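Local coordinates for protein staphylococcal enterotoxin-like toxin (Staphylococcus aureus, PDB 4DXG) that binds the sialylated, fucosylated glycan sialyl Lewis X through its beta-grasp domain, and so probably attaches to host glycoproteins as a secreted staphylococcal superantigen-like protein, at the NDG/GAL/SIA/FUC site. Sequence-based numbering; all coordinates share one arbitrary frame.

The NDG/GAL/SIA/FUC site. Residues 138, 173-175, 177, 180, 183, 185-186, 189. With NDG (2-acetamido-2-deoxy-alpha-D-glucopyranose), chain B; GAL (beta-D-galactopyranose), chain C; SIA (N-acetyl-alpha-neuraminic acid), chain D; FUC (alpha-L-fucopyranose), chain E.
Sialyl Lewis X lies across a sialoglycan-binding site, its SIA end held most extensively. The SIA acetamide N5 donates to the backbone O of Lys173 (2.9 Å), nearly along the C=O axis, while its methyl C11 packs against the CZ/OH end of the Tyr174 ring. The carboxylate is clasped by Thr175: backbone N gives to O1B, and the hydroxyl OG1, anti to the carbonyl carbon (chi1 -57°), gives to SIA O1A at 2.7 Å. Arg186, bent at chi3 (67°), takes the glycerol tail side-on, NE reaching SIA O9 in the guanidinium plane at 2.8 Å and NH2 reaching O8 from a tilt. SIA O9 in turn donates to Asp189 OD2 (2.6 Å), met from above the carboxylate plane. Within the protein, Thr175 O accepts Arg186 NH1 and NH2 end-on and Gln183 OE1 accepts NH1 on an in-plane lone pair, fixing the guanidinium; Arg186 NH2 also forms a salt bridge with SIA O1B (3.6 Å). GAL O6 donates to Glu177 OE2 at 2.6 Å and receives Gln183 NE2. NDG is met by Asn185, whose ND2 gives to ring oxygen O5 close to the amide plane. On the FUC branch, Gln183 NE2, placed by a bend at chi2 (89°), also gives to FUC O2 (3.0 Å). FUC O3 uses the syn lone pair of Glu177 OE2, and the extended Lys180 brings NZ to both FUC O3 (2.6 Å) and O2. Strand 173-177 and the 184-188 3-10 helix with its flanking loops form the site in the beta-grasp domain, Leu138 of helix 138-153 touching its margin.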
# COMPACT_ATOMS: atom_id res chain seq x y z
N LEU A 138 2.57 4.42 -1.77
CA LEU A 138 3.26 3.16 -1.93
C LEU A 138 2.53 2.07 -1.12
O LEU A 138 2.54 0.92 -1.51
CB LEU A 138 4.72 3.28 -1.55
CG LEU A 138 5.51 4.40 -2.20
CD1 LEU A 138 6.89 4.28 -1.61
CD2 LEU A 138 5.57 4.30 -3.74
N LYS A 173 12.21 4.73 -9.79
CA LYS A 173 11.68 3.43 -9.36
C LYS A 173 11.39 3.39 -7.86
O LYS A 173 11.89 4.23 -7.10
CB LYS A 173 12.66 2.31 -9.72
CG LYS A 173 13.95 2.35 -8.89
CD LYS A 173 14.86 1.20 -9.20
CE LYS A 173 16.25 1.47 -8.65
NZ LYS A 173 16.78 0.21 -8.06
N TYR A 174 10.60 2.39 -7.46
CA TYR A 174 10.20 2.16 -6.06
C TYR A 174 10.16 0.67 -5.82
O TYR A 174 9.46 -0.04 -6.52
CB TYR A 174 8.83 2.77 -5.79
CG TYR A 174 8.80 4.26 -6.08
CD1 TYR A 174 8.44 4.73 -7.33
CD2 TYR A 174 9.18 5.19 -5.10
CE1 TYR A 174 8.43 6.09 -7.61
CE2 TYR A 174 9.16 6.54 -5.36
CZ TYR A 174 8.78 6.99 -6.62
OH TYR A 174 8.75 8.35 -6.92
N THR A 175 10.93 0.22 -4.85
CA THR A 175 11.21 -1.18 -4.66
C THR A 175 10.57 -1.62 -3.37
O THR A 175 10.76 -0.96 -2.33
CB THR A 175 12.77 -1.42 -4.54
OG1 THR A 175 13.44 -0.93 -5.71
CG2 THR A 175 13.09 -2.90 -4.42
N GLU A 177 10.77 -4.91 -0.96
CA GLU A 177 11.35 -6.19 -0.67
C GLU A 177 10.32 -7.11 -0.01
O GLU A 177 9.67 -6.76 0.98
CB GLU A 177 12.58 -6.01 0.20
CG GLU A 177 13.64 -5.08 -0.39
CD GLU A 177 14.71 -4.75 0.65
OE1 GLU A 177 15.76 -5.47 0.62
OE2 GLU A 177 14.49 -3.84 1.51
N LYS A 180 9.95 -8.99 4.07
CA LYS A 180 9.38 -8.23 5.21
C LYS A 180 8.31 -7.21 4.73
O LYS A 180 8.24 -6.91 3.50
CB LYS A 180 10.48 -7.47 5.96
CG LYS A 180 11.15 -6.39 5.09
CD LYS A 180 12.36 -5.82 5.75
CE LYS A 180 13.09 -4.94 4.75
NZ LYS A 180 14.33 -4.40 5.35
N GLN A 183 8.27 -0.77 4.97
CA GLN A 183 8.63 -0.06 6.18
C GLN A 183 7.58 1.03 6.37
O GLN A 183 7.19 1.71 5.43
CB GLN A 183 10.06 0.51 6.13
CG GLN A 183 11.14 -0.53 5.67
CD GLN A 183 11.31 -0.55 4.14
OE1 GLN A 183 10.34 -0.42 3.40
NE2 GLN A 183 12.56 -0.69 3.68
N ASN A 185 7.32 4.01 7.48
CA ASN A 185 7.51 5.39 7.03
C ASN A 185 7.12 5.56 5.54
O ASN A 185 6.61 6.62 5.12
CB ASN A 185 8.94 5.90 7.35
CG ASN A 185 10.04 5.23 6.51
OD1 ASN A 185 10.26 4.02 6.58
ND2 ASN A 185 10.76 6.03 5.76
N ARG A 186 7.31 4.48 4.79
CA ARG A 186 7.11 4.48 3.36
C ARG A 186 5.64 4.39 3.01
O ARG A 186 5.23 4.77 1.92
CB ARG A 186 7.90 3.31 2.75
CG ARG A 186 9.41 3.45 2.93
CD ARG A 186 10.14 2.39 2.18
NE ARG A 186 10.02 2.53 0.72
CZ ARG A 186 10.13 1.51 -0.13
NH1 ARG A 186 10.35 0.26 0.33
NH2 ARG A 186 10.05 1.72 -1.43
N ASP A 189 4.54 7.61 1.70
CA ASP A 189 5.12 8.11 0.46
C ASP A 189 4.07 8.09 -0.65
O ASP A 189 3.30 7.14 -0.76
CB ASP A 189 6.38 7.32 0.08
CG ASP A 189 7.63 7.70 0.94
OD1 ASP A 189 7.80 8.87 1.36
OD2 ASP A 189 8.46 6.80 1.18
C1 NDG B . 13.64 4.07 6.04
C2 NDG B . 14.10 2.62 5.93
C3 NDG B . 14.97 2.37 4.67
C4 NDG B . 14.35 2.92 3.38
C5 NDG B . 13.95 4.38 3.60
C6 NDG B . 13.37 4.94 2.30
C7 NDG B . 14.26 1.25 8.01
C8 NDG B . 15.15 0.77 9.15
O5 NDG B . 13.13 4.55 4.77
O3 NDG B . 15.09 0.99 4.39
O4 NDG B . 15.29 2.81 2.29
O6 NDG B . 12.55 6.05 2.53
O7 NDG B . 13.08 0.89 7.99
N2 NDG B . 14.79 2.09 7.10
O1 NDG B . 14.71 4.89 6.44
C1 GAL C . 14.63 2.27 1.11
C2 GAL C . 15.47 2.73 -0.06
C3 GAL C . 14.90 2.20 -1.35
C4 GAL C . 14.84 0.67 -1.30
C5 GAL C . 13.98 0.27 -0.09
C6 GAL C . 14.07 -1.23 0.07
O2 GAL C . 15.40 4.12 -0.11
O3 GAL C . 15.69 2.71 -2.40
O4 GAL C . 16.13 0.06 -1.19
O5 GAL C . 14.49 0.85 1.11
O6 GAL C . 13.24 -1.62 1.14
C1 SIA D . 13.97 2.23 -4.06
C2 SIA D . 14.85 3.33 -3.42
C3 SIA D . 15.78 3.91 -4.50
C4 SIA D . 15.05 4.81 -5.50
C5 SIA D . 14.15 5.85 -4.82
C6 SIA D . 13.29 5.14 -3.77
C7 SIA D . 12.38 6.06 -2.94
C8 SIA D . 11.67 5.27 -1.85
C9 SIA D . 10.53 6.06 -1.19
C10 SIA D . 13.27 7.74 -6.20
C11 SIA D . 12.32 8.06 -7.31
N5 SIA D . 13.30 6.45 -5.86
O1A SIA D . 14.50 1.46 -4.91
O1B SIA D . 12.76 2.12 -3.69
O4 SIA D . 15.94 5.54 -6.36
O6 SIA D . 14.15 4.44 -2.85
O7 SIA D . 13.20 7.00 -2.28
O8 SIA D . 11.21 4.05 -2.46
O9 SIA D . 9.86 5.20 -0.25
O10 SIA D . 13.93 8.62 -5.65
C1 FUC E . 16.32 0.40 4.82
C2 FUC E . 16.10 -1.10 4.91
C3 FUC E . 16.07 -1.75 3.57
C4 FUC E . 17.32 -1.41 2.82
C5 FUC E . 17.43 0.12 2.72
C6 FUC E . 18.64 0.67 2.00
O2 FUC E . 14.85 -1.41 5.47
O3 FUC E . 16.03 -3.14 3.85
O4 FUC E . 18.36 -2.08 3.56
O5 FUC E . 17.45 0.71 4.01
O HOH W 1 10.79 -2.68 0.93
O HOH W 2 17.06 -5.95 2.80